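Side-chain contacts in endo-beta-N-acetylglucosaminidase F1 (Bacteroides thetaiotaomicron VPI-5482, PDB 6TCV), which probably cleaves the chitobiose core of high-mannose N-glycans between its two N-acetylglucosamine units, as an endo-beta-N-acetylglucosaminidase: residues A[269-272]-A[273-277]; A[314-317]-A[318-322]; A[327-331]-A[332-336]; A[342-345]-A[346-349]. The protein carries 2 engineered substitutions. One frame throughout, in Å; residues are numbered along the deposited sequence. Where two conformers were deposited one is given.

Contact 1 of 4, residues A[269-272]-A[273-277]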
loop_
_atom_site.group_PDB
_atom_site.type_symbol
_atom_site.label_atom_id
_atom_site.label_comp_id
_atom_site.label_asym_id
_atom_site.label_seq_id
_atom_site.Cartn_x
_atom_site.Cartn_y
_atom_site.Cartn_z
ATOM N N ALA A 269 -7.705 13.076 4.684
ATOM C CA ALA A 269 -7.812 11.670 4.302
ATOM C C ALA A 269 -8.743 11.493 3.118
ATOM O O ALA A 269 -8.442 10.730 2.184
ATOM C CB ALA A 269 -8.373 10.892 5.482
ATOM N N ARG A 270 -9.867 12.204 3.121
ATOM C CA ARG A 270 -10.845 12.106 2.046
ATOM C C ARG A 270 -10.302 12.704 0.751
ATOM O O ARG A 270 -10.579 12.185 -0.328
ATOM C CB ARG A 270 -12.181 12.711 2.508
ATOM C CG ARG A 270 -12.753 11.837 3.626
ATOM C CD ARG A 270 -13.789 12.495 4.493
ATOM N NE ARG A 270 -13.916 11.643 5.702
ATOM C CZ ARG A 270 -14.741 11.864 6.702
ATOM N NH1 ARG A 270 -15.539 12.903 6.657
ATOM N NH2 ARG A 270 -14.780 11.041 7.748
ATOM N N GLU A 271 -9.463 13.748 0.854
ATOM C CA GLU A 271 -8.799 14.294 -0.337
ATOM C C GLU A 271 -7.781 13.315 -0.911
ATOM O O GLU A 271 -7.718 13.128 -2.139
ATOM C CB GLU A 271 -8.159 15.634 0.026
ATOM C CG GLU A 271 -7.612 16.354 -1.175
ATOM C CD GLU A 271 -7.304 17.787 -0.905
ATOM O OE1 GLU A 271 -8.211 18.490 -0.348
ATOM O OE2 GLU A 271 -6.295 18.310 -1.415
ATOM N N VAL A 272 -6.995 12.680 -0.037
ATOM C CA VAL A 272 -6.055 11.677 -0.507
ATOM C C VAL A 272 -6.795 10.538 -1.207
ATOM O O VAL A 272 -6.371 10.081 -2.277
ATOM C CB VAL A 272 -5.206 11.180 0.665
ATOM C CG1 VAL A 272 -4.413 9.911 0.305
ATOM C CG2 VAL A 272 -4.261 12.263 1.146
ATOM N N ALA A 273 -7.890 10.042 -0.626
ATOM C CA ALA A 273 -8.645 8.987 -1.262
ATOM C C ALA A 273 -9.159 9.446 -2.605
ATOM O O ALA A 273 -9.241 8.653 -3.552
ATOM C CB ALA A 273 -9.778 8.527 -0.341
ATOM N N GLN A 274 -9.603 10.715 -2.712
ATOM C CA GLN A 274 -10.107 11.219 -3.986
ATOM C C GLN A 274 -9.007 11.210 -5.029
ATOM O O GLN A 274 -9.264 10.853 -6.186
ATOM C CB GLN A 274 -10.647 12.639 -3.761
ATOM C CG GLN A 274 -11.382 13.177 -4.972
ATOM C CD GLN A 274 -10.510 13.760 -6.025
ATOM O OE1 GLN A 274 -9.503 14.372 -5.724
ATOM N NE2 GLN A 274 -10.919 13.597 -7.293
ATOM N N TYR A 275 -7.797 11.601 -4.652
ATOM C CA TYR A 275 -6.668 11.514 -5.596
ATOM C C TYR A 275 -6.461 10.074 -6.064
ATOM O O TYR A 275 -6.241 9.812 -7.248
ATOM C CB TYR A 275 -5.354 12.036 -4.962
ATOM C CG TYR A 275 -5.085 13.489 -5.197
ATOM C CD1 TYR A 275 -5.762 14.450 -4.497
ATOM C CD2 TYR A 275 -4.103 13.883 -6.112
ATOM C CE1 TYR A 275 -5.527 15.806 -4.730
ATOM C CE2 TYR A 275 -3.857 15.195 -6.339
ATOM C CZ TYR A 275 -4.558 16.135 -5.642
ATOM O OH TYR A 275 -4.325 17.503 -5.851
ATOM N N CYS A 276 -6.518 9.115 -5.139
ATOM C CA CYS A 276 -6.254 7.724 -5.505
ATOM C C CYS A 276 -7.344 7.187 -6.389
ATOM O O CYS A 276 -7.073 6.319 -7.245
ATOM C CB CYS A 276 -6.068 6.882 -4.220
ATOM S SG CYS A 276 -4.543 7.229 -3.333
ATOM N N LYS A 277 -8.573 7.637 -6.223
ATOM C CA LYS A 277 -9.654 7.237 -7.099
ATOM C C LYS A 277 -9.513 7.905 -8.470
ATOM O O LYS A 277 -9.574 7.249 -9.519
ATOM C CB LYS A 277 -10.998 7.618 -6.454
ATOM C CG LYS A 277 -12.199 7.176 -7.276
ATOM C CD LYS A 277 -13.477 7.633 -6.607
ATOM C CE LYS A 277 -14.643 7.714 -7.568
ATOM N NZ LYS A 277 -15.107 6.342 -7.823
HETATM O O HOH W 1 -5.357 19.138 -4.255
#
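Ala269, Arg270, Glu271 and Val272 each offer their carbonyl O to the backbone N four residues on, in Ala273, Gln274, Tyr275 and Cys276, a run of regular alpha-helical bonds; the one from Tyr275 N to Glu271 O measures 2.9 Å. One turn of this helix sets Glu271 beside Tyr275, and the two side chains run the same way, with carboxylate and ring planes only 19° apart. Glu271 places CG anti to its own N (chi1 -172°) and continues extended, so that its methylene CG lies 4.2 Å from Tyr275 CE1. A water at the ring edge closes the pair: it accepts a hydrogen bond from Tyr275 OH at 2.5 Å and donates one to Glu271 OE2 at 3.1 Å. That carboxylate oxygen also accepts from Val217 N, so the glutamate grips strand 214-218, against whose Val217 Tyr275 also packs. Along the rest of the turn, small and branched residues suit a helix pressed close to its neighbours. Ala269 and Ala273 meet helix 306-319 at Thr316 and Ala319, and Val272 turns inward onto Val284 and Tyr286 of strand 283-287, which follows helix 262-278 in a beta-alpha-beta unit of the (beta/alpha)8 barrel.

Contact 2 of 4, residues A[314-317]-A[318-322]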
loop_
_atom_site.group_PDB
_atom_site.type_symbol
_atom_site.label_atom_id
_atom_site.label_comp_id
_atom_site.label_asym_id
_atom_site.label_seq_id
_atom_site.Cartn_x
_atom_site.Cartn_y
_atom_site.Cartn_z
ATOM N N TYR A 314 -6.140 6.087 10.052
ATOM C CA TYR A 314 -7.425 5.436 10.234
ATOM C C TYR A 314 -8.456 6.030 9.291
ATOM O O TYR A 314 -9.183 5.294 8.622
ATOM C CB TYR A 314 -7.878 5.612 11.695
ATOM C CG TYR A 314 -9.296 5.231 11.931
ATOM C CD1 TYR A 314 -9.669 3.887 12.043
ATOM C CD2 TYR A 314 -10.271 6.200 12.025
ATOM C CE1 TYR A 314 -11.030 3.531 12.236
ATOM C CE2 TYR A 314 -11.605 5.847 12.239
ATOM C CZ TYR A 314 -11.953 4.514 12.357
ATOM O OH TYR A 314 -13.280 4.162 12.557
ATOM N N GLU A 315 -8.559 7.360 9.237
ATOM C CA GLU A 315 -9.542 7.992 8.373
ATOM C C GLU A 315 -9.235 7.739 6.914
ATOM O O GLU A 315 -10.153 7.632 6.106
ATOM C CB GLU A 315 -9.644 9.503 8.661
ATOM C CG GLU A 315 -10.116 9.837 10.054
ATOM C CD GLU A 315 -11.529 9.410 10.376
ATOM O OE1 GLU A 315 -12.324 9.090 9.423
ATOM O OE2 GLU A 315 -11.872 9.405 11.584
ATOM N N THR A 316 -7.963 7.653 6.551
ATOM C CA THR A 316 -7.628 7.357 5.166
ATOM C C THR A 316 -8.078 5.950 4.799
ATOM O O THR A 316 -8.712 5.760 3.754
ATOM C CB THR A 316 -6.124 7.509 4.938
ATOM O OG1 THR A 316 -5.673 8.828 5.281
ATOM C CG2 THR A 316 -5.773 7.301 3.490
ATOM N N LYS A 317 -7.858 4.965 5.674
ATOM C CA LYS A 317 -8.328 3.616 5.366
ATOM C C LYS A 317 -9.839 3.586 5.271
ATOM O O LYS A 317 -10.392 2.908 4.404
ATOM C CB LYS A 317 -7.822 2.645 6.419
ATOM C CG LYS A 317 -8.021 1.181 6.078
ATOM C CD LYS A 317 -7.121 0.723 4.996
ATOM C CE LYS A 317 -7.274 -0.779 4.710
ATOM N NZ LYS A 317 -6.369 -1.178 3.620
ATOM N N GLN A 318 -10.546 4.290 6.154
ATOM C CA GLN A 318 -11.998 4.314 6.076
ATOM C C GLN A 318 -12.482 4.829 4.732
ATOM O O GLN A 318 -13.526 4.383 4.255
ATOM C CB GLN A 318 -12.585 5.152 7.205
ATOM C CG GLN A 318 -12.317 4.660 8.612
ATOM C CD GLN A 318 -12.185 3.153 8.728
ATOM O OE1 GLN A 318 -13.152 2.432 8.533
ATOM N NE2 GLN A 318 -10.989 2.675 9.053
ATOM N N ALA A 319 -11.762 5.767 4.132
ATOM C CA ALA A 319 -12.161 6.401 2.878
ATOM C C ALA A 319 -11.732 5.588 1.668
ATOM O O ALA A 319 -12.313 5.751 0.596
ATOM C CB ALA A 319 -11.580 7.820 2.801
ATOM N N MET A 320 -10.739 4.710 1.800
ATOM C CA MET A 320 -10.293 3.824 0.709
ATOM C C MET A 320 -9.937 2.461 1.299
ATOM O O MET A 320 -8.775 2.019 1.274
ATOM C CB MET A 320 -9.159 4.419 -0.140
ATOM C CG MET A 320 -7.897 4.848 0.562
ATOM S SD MET A 320 -6.804 5.655 -0.657
ATOM C CE MET A 320 -5.253 5.770 0.253
ATOM N N PRO A 321 -10.967 1.710 1.743
ATOM C CA PRO A 321 -10.683 0.482 2.485
ATOM C C PRO A 321 -10.078 -0.606 1.637
ATOM O O PRO A 321 -9.460 -1.534 2.186
ATOM C CB PRO A 321 -12.036 0.067 3.044
ATOM C CG PRO A 321 -13.021 0.775 2.174
ATOM C CD PRO A 321 -12.383 2.057 1.755
ATOM N N ASP A 322 -10.237 -0.586 0.323
ATOM C CA ASP A 322 -9.585 -1.610 -0.496
ATOM C C ASP A 322 -8.165 -1.236 -0.922
ATOM O O ASP A 322 -7.519 -2.057 -1.572
ATOM C CB ASP A 322 -10.452 -1.950 -1.721
ATOM C CG ASP A 322 -10.682 -0.756 -2.606
ATOM O OD1 ASP A 322 -10.776 0.367 -2.101
ATOM O OD2 ASP A 322 -10.847 -0.968 -3.829
#
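Tyr314 carries its ring out on the side of Gln318, CG opposite the backbone N (chi1 168°), while Gln318 puts CG on the far side from its carbonyl carbon (chi1 -62°) and then folds sharply at the next bond, which lays the glutamine over the ring. Gln318 CG sits over the face, 3.9 Å from the Tyr314 ring centroid in a CH-pi contact, and the amide is tilted by only 22° from the ring, with Gln318 NE2 3.3 Å from Tyr314 CE1. The same NE2 donates to Tyr314 O at 3.2 Å, which already accepts from Gln318 N at 3.0 Å. With Gln318 cut back to alanine, Tyr314 O would probably keep one donor of the two, and the ring face would lose its CH-pi cover. This is the C-terminal end of helix 306-319, a barrel helix between strands 283-287 and 324-329. Met320 leaves helical geometry and Pro321, lacking an N-H, cannot bond to Lys317 O, as suits a helix end. Thr316 and Met320 run alongside one another, the extended Met320 chain bringing its CE methyl 3.6 Å from Thr316 CG2. Lys317 NZ reaches Pro321 O only weakly; its firmer partners are Lys323 O and the Asp349 carboxylate.

Contact 3 of 4, residues A[327-331]-A[332-336]. With NAG (2-acetamido-2-deoxy-beta-D-glucopyranose), chain B; NAG (2-acetamido-2-deoxy-beta-D-glucopyranose), chain C.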
loop_
_atom_site.group_PDB
_atom_site.type_symbol
_atom_site.label_atom_id
_atom_site.label_comp_id
_atom_site.label_asym_id
_atom_site.label_seq_id
_atom_site.Cartn_x
_atom_site.Cartn_y
_atom_site.Cartn_z
ATOM N N VAL A 327 3.018 3.711 5.890
ATOM C CA VAL A 327 3.738 4.771 6.584
ATOM C C VAL A 327 5.240 4.512 6.574
ATOM O O VAL A 327 5.711 3.376 6.639
ATOM C CB VAL A 327 3.250 5.062 8.003
ATOM C CG1 VAL A 327 1.803 5.463 7.984
ATOM C CG2 VAL A 327 3.452 3.867 8.874
ATOM N N PHE A 328 5.998 5.584 6.503
ATOM C CA PHE A 328 7.422 5.610 6.890
ATOM C C PHE A 328 7.514 5.856 8.380
ATOM O O PHE A 328 6.886 6.797 8.884
ATOM C CB PHE A 328 8.078 6.710 6.061
ATOM C CG PHE A 328 9.575 6.833 6.217
ATOM C CD1 PHE A 328 10.434 5.762 6.089
ATOM C CD2 PHE A 328 10.152 8.077 6.446
ATOM C CE1 PHE A 328 11.808 5.931 6.168
ATOM C CE2 PHE A 328 11.536 8.248 6.552
ATOM C CZ PHE A 328 12.368 7.174 6.399
ATOM N N ASP A 329 8.213 4.991 9.101
ATOM C CA ASP A 329 8.365 5.159 10.536
ATOM C C ASP A 329 9.444 6.178 10.883
ATOM O O ASP A 329 10.639 5.854 10.999
ATOM C CB ASP A 329 8.636 3.823 11.203
ATOM C CG ASP A 329 8.701 3.921 12.699
ATOM O OD1 ASP A 329 8.369 4.982 13.270
ATOM O OD2 ASP A 329 9.118 2.934 13.347
ATOM N N TRP A 330 9.065 7.446 10.920
ATOM C CA TRP A 330 9.981 8.558 11.175
ATOM C C TRP A 330 9.108 9.705 11.702
ATOM O O TRP A 330 7.931 9.812 11.344
ATOM C CB TRP A 330 10.707 8.993 9.889
ATOM C CG TRP A 330 11.848 9.872 10.148
ATOM C CD1 TRP A 330 11.960 11.228 9.911
ATOM C CD2 TRP A 330 13.121 9.461 10.655
ATOM N NE1 TRP A 330 13.226 11.656 10.315
ATOM C CE2 TRP A 330 13.961 10.593 10.741
ATOM C CE3 TRP A 330 13.639 8.220 11.045
ATOM C CZ2 TRP A 330 15.287 10.513 11.216
ATOM C CZ3 TRP A 330 14.925 8.157 11.550
ATOM C CH2 TRP A 330 15.743 9.274 11.574
ATOM N N GLY A 331 9.680 10.617 12.479
ATOM C CA GLY A 331 8.874 11.709 13.016
ATOM C C GLY A 331 7.806 11.145 13.916
ATOM O O GLY A 331 8.030 10.187 14.650
ATOM N N GLN A 332 6.607 11.687 13.789
ATOM C CA GLN A 332 5.479 11.304 14.625
ATOM C C GLN A 332 4.477 10.437 13.880
ATOM O O GLN A 332 3.333 10.324 14.311
ATOM C CB GLN A 332 4.798 12.565 15.142
ATOM C CG GLN A 332 5.457 13.193 16.357
ATOM C CD GLN A 332 6.927 13.515 16.177
ATOM O OE1 GLN A 332 7.308 14.397 15.402
ATOM N NE2 GLN A 332 7.770 12.809 16.918
ATOM N N MET A 333 4.881 9.799 12.783
ATOM C CA MET A 333 3.925 9.168 11.889
ATOM C C MET A 333 3.366 7.835 12.383
ATOM O O MET A 333 2.309 7.409 11.884
ATOM C CB MET A 333 4.543 8.946 10.484
ATOM C CG MET A 333 3.492 8.790 9.391
ATOM S SD MET A 333 2.539 10.322 9.151
ATOM C CE MET A 333 0.844 9.686 9.161
ATOM N N TYR A 334 4.049 7.155 13.305
ATOM C CA TYR A 334 3.735 5.772 13.648
ATOM C C TYR A 334 3.931 5.511 15.116
ATOM O O TYR A 334 4.907 5.958 15.691
ATOM C CB TYR A 334 4.667 4.834 12.878
ATOM C CG TYR A 334 4.422 3.355 13.044
ATOM C CD1 TYR A 334 3.286 2.727 12.521
ATOM C CD2 TYR A 334 5.344 2.576 13.693
ATOM C CE1 TYR A 334 3.090 1.365 12.619
ATOM C CE2 TYR A 334 5.158 1.177 13.841
ATOM C CZ TYR A 334 4.002 0.582 13.284
ATOM O OH TYR A 334 3.796 -0.781 13.363
ATOM N N GLY A 335 3.029 4.753 15.703
ATOM C CA GLY A 335 3.204 4.296 17.071
ATOM C C GLY A 335 1.944 4.096 17.877
ATOM O O GLY A 335 1.972 3.279 18.802
ATOM N N VAL A 336 0.870 4.769 17.564
ATOM C CA VAL A 336 -0.411 4.577 18.252
ATOM C C VAL A 336 -1.183 3.466 17.575
ATOM O O VAL A 336 -1.359 3.462 16.349
ATOM C CB VAL A 336 -1.203 5.893 18.264
ATOM C CG1 VAL A 336 -2.665 5.657 18.633
ATOM C CG2 VAL A 336 -0.569 6.840 19.242
HETATM C C1 NAG B . 14.566 10.725 4.400
HETATM C C2 NAG B . 13.354 10.948 3.514
HETATM C C3 NAG B . 13.624 11.821 2.286
HETATM C C4 NAG B . 15.109 12.090 2.143
HETATM C C5 NAG B . 15.851 10.778 2.311
HETATM C C6 NAG B . 17.346 10.867 2.036
HETATM C C7 NAG B . 11.482 9.372 3.243
HETATM C C8 NAG B . 11.101 7.960 2.841
HETATM N N2 NAG B . 12.773 9.672 3.133
HETATM O O3 NAG B . 12.920 13.059 2.418
HETATM O O4 NAG B . 15.334 12.596 0.816
HETATM O O5 NAG B . 15.723 10.304 3.667
HETATM O O6 NAG B . 17.967 9.659 2.335
HETATM O O7 NAG B . 10.659 10.193 3.665
HETATM C C1 NAG C . 17.282 12.972 8.254
HETATM C C2 NAG C . 17.417 13.720 6.950
HETATM C C3 NAG C . 16.195 13.487 6.071
HETATM C C4 NAG C . 15.964 11.998 5.937
HETATM C C5 NAG C . 15.748 11.421 7.323
HETATM C C6 NAG C . 15.344 9.968 7.362
HETATM C C7 NAG C . 18.649 15.812 7.274
HETATM C C8 NAG C . 18.547 17.245 7.744
HETATM N N2 NAG C . 17.520 15.152 7.222
HETATM O O3 NAG C . 16.433 14.125 4.820
HETATM O O4 NAG C . 14.785 11.909 5.115
HETATM O O5 NAG C . 16.977 11.593 8.034
HETATM O O6 NAG C . 16.329 9.207 6.622
HETATM O O7 NAG C . 19.718 15.295 6.966
HETATM O O HOH W 2 7.018 7.551 13.588
#
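Asp329, Gly331 and Tyr334 meet at one water, which lies 2.9 Å from Asp329 OD1 and 3.0 Å from Gly331 O, well placed to donate to either, though acceptors in reach outnumber its protons; it accepts weakly from Tyr334 N at 3.0 Å. It lies beside a type II' turn from Trp330 to Met333, whose closing bond, Met333 N to Trp330 O, is weak at 3.4 Å. Gly331 suits the turn because its phi is positive and a side chain would run into Gln332 N. Asp329 and Tyr334 cross at about a right angle, Asp329 OD1 3.7 Å from Tyr334 CB. Val327 CG2 meets Tyr334 CD1 at 3.8 Å, and Val327 CB faces Met333 CG, an apolar patch. Phe328 and Trp330 turn to the sugar, Trp330 with CG anti to N (chi1 -166°): the acetamido group of NAG chain B lies over the Phe328 face (CE2 to C7 3.5 Å), and C6 of NAG chain C over the Trp330 ring, 3.7 Å from CE2. Joined, these sugars form the substrate's intact chitobiose, consistent with a role for both rings in substrate binding. Strand 324-329 runs between strands 283-287 and 350-353 of the barrel; Met333 rests on Ala309 and Cys313 of helix 306-319, and Tyr334 on Val351.

Contact 4 of 4, residues A[342-345]-A[346-349]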
loop_
_atom_site.group_PDB
_atom_site.type_symbol
_atom_site.label_atom_id
_atom_site.label_comp_id
_atom_site.label_asym_id
_atom_site.label_seq_id
_atom_site.Cartn_x
_atom_site.Cartn_y
_atom_site.Cartn_z
ATOM N N VAL A 342 -10.394 0.731 17.089
ATOM C CA VAL A 342 -10.052 -0.113 15.958
ATOM C C VAL A 342 -8.545 -0.278 15.922
ATOM O O VAL A 342 -7.795 0.716 15.876
ATOM C CB VAL A 342 -10.534 0.488 14.619
ATOM C CG1 VAL A 342 -10.187 -0.408 13.473
ATOM C CG2 VAL A 342 -12.049 0.714 14.643
ATOM N N ASP A 343 -8.103 -1.541 15.907
ATOM C CA ASP A 343 -6.683 -1.859 15.925
ATOM C C ASP A 343 -5.982 -1.524 14.641
ATOM O O ASP A 343 -6.535 -1.653 13.546
ATOM C CB ASP A 343 -6.515 -3.344 16.195
ATOM C CG ASP A 343 -5.077 -3.738 16.339
ATOM O OD1 ASP A 343 -4.581 -3.617 17.453
ATOM O OD2 ASP A 343 -4.532 -4.337 15.361
ATOM N N ALA A 344 -4.709 -1.142 14.800
ATOM C CA ALA A 344 -3.875 -0.737 13.683
ATOM C C ALA A 344 -3.743 -1.757 12.562
ATOM O O ALA A 344 -3.507 -1.356 11.416
ATOM C CB ALA A 344 -2.467 -0.403 14.188
ATOM N N LYS A 345 -3.892 -3.062 12.823
ATOM C CA LYS A 345 -3.831 -4.014 11.703
ATOM C C LYS A 345 -4.875 -3.688 10.630
ATOM O O LYS A 345 -4.687 -4.019 9.441
ATOM C CB LYS A 345 -3.928 -5.434 12.159
ATOM C CG LYS A 345 -3.521 -6.449 11.117
ATOM C CD LYS A 345 -3.596 -7.889 11.644
ATOM C CE LYS A 345 -3.311 -8.863 10.548
ATOM N NZ LYS A 345 -3.328 -10.274 11.015
ATOM N N GLU A 346 -5.965 -3.039 11.020
ATOM C CA GLU A 346 -7.043 -2.721 10.092
ATOM C C GLU A 346 -6.721 -1.492 9.251
ATOM O O GLU A 346 -7.476 -1.219 8.306
ATOM C CB GLU A 346 -8.325 -2.465 10.871
ATOM C CG GLU A 346 -8.868 -3.599 11.736
ATOM C CD GLU A 346 -9.759 -4.615 11.020
ATOM O OE1 GLU A 346 -10.106 -4.434 9.825
ATOM O OE2 GLU A 346 -10.270 -5.555 11.717
ATOM N N TRP A 347 -5.714 -0.680 9.604
ATOM C CA TRP A 347 -5.473 0.585 8.904
ATOM C C TRP A 347 -4.009 0.923 8.628
ATOM O O TRP A 347 -3.755 1.990 8.069
ATOM C CB TRP A 347 -6.259 1.781 9.540
ATOM C CG TRP A 347 -6.270 1.829 11.032
ATOM C CD1 TRP A 347 -7.215 1.346 11.850
ATOM C CD2 TRP A 347 -5.261 2.439 11.869
ATOM N NE1 TRP A 347 -6.862 1.555 13.169
ATOM C CE2 TRP A 347 -5.644 2.214 13.192
ATOM C CE3 TRP A 347 -4.054 3.118 11.618
ATOM C CZ2 TRP A 347 -4.876 2.673 14.276
ATOM C CZ3 TRP A 347 -3.290 3.544 12.690
ATOM C CH2 TRP A 347 -3.702 3.309 13.992
ATOM N N ILE A 348 -3.037 0.089 9.028
ATOM C CA ILE A 348 -1.649 0.174 8.565
ATOM C C ILE A 348 -1.365 -1.138 7.822
ATOM O O ILE A 348 -1.175 -2.195 8.456
ATOM C CB ILE A 348 -0.620 0.400 9.699
ATOM C CG1 ILE A 348 -0.959 1.608 10.578
ATOM C CG2 ILE A 348 0.790 0.502 9.056
ATOM C CD1 ILE A 348 -0.773 2.892 9.873
ATOM N N ASP A 349 -1.313 -1.075 6.489
ATOM C CA ASP A 349 -1.028 -2.258 5.715
ATOM C C ASP A 349 0.455 -2.578 5.671
ATOM O O ASP A 349 0.821 -3.772 5.687
ATOM C CB ASP A 349 -1.570 -2.061 4.320
ATOM C CG ASP A 349 -3.055 -1.986 4.313
ATOM O OD1 ASP A 349 -3.698 -3.019 4.599
ATOM O OD2 ASP A 349 -3.631 -0.893 4.021
HETATM O O HOH W 3 -2.244 -4.693 8.361
HETATM O O HOH W 4 -5.615 -3.342 6.724
#
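Trp347 has Ala344 CA over one face of its indole, 3.7 Å from the centroid of the six-membered ring in a CH-pi contact, and Val342 O at its edge; the indole also meets the ring of Tyr314 edge-to-face. Its chi1 of 42°, CG between the backbone N and carbonyl carbon, folds the indole back over Ala344. Trp347 NE1 donates to Val342 O at 3.0 Å, in the ring plane but from 63° above the carbonyl plane. Ala344 suits the place because, with its CA over the face, the small CB just reaches the rim, 3.9 Å from Trp347 CZ2. The chain between is a short 3-10 turn from strand 342-343 towards barrel strand 350-353, opened by an Asx turn, Lys345 N to Asp343 OD2 at 2.9 Å. Ala344 O takes two donors, Trp347 N from above the carbonyl plane and Ile348 N at 2.8 Å nearly in line with the C=O. A leucine in place of Trp347 lacks NE1 and the broad ring, and would probably leave Val342 O without this donor and Ala344 poorly covered. The Val342 and Glu346 side chains cross at about a right angle, CG1 to CB 3.8 Å. Glu346 OE2 accepts from Val33 N, and Lys345 NZ donates to Ser30 O.

Along the chain the four contacts follow in series; none nests within or crosses another, and each is local, within a helix or round a turn, not the closure of a long loop. Contact 1 lies on helix 262-278 and contact 2 at the end of helix 306-319, neighbours that pack together and share a long, weak ion pair from Arg270 to Glu315. The chain then enters strand 324-329, at whose end contact 3 turns beside the bound sugar. Contact 4 leads into strand 350-353. It comes back to contact 2 where Lys317 CG packs on Glu346 O, and to contact 3 where Val336 O meets Trp347 and Val327 CG1 meets Ile348 CD1.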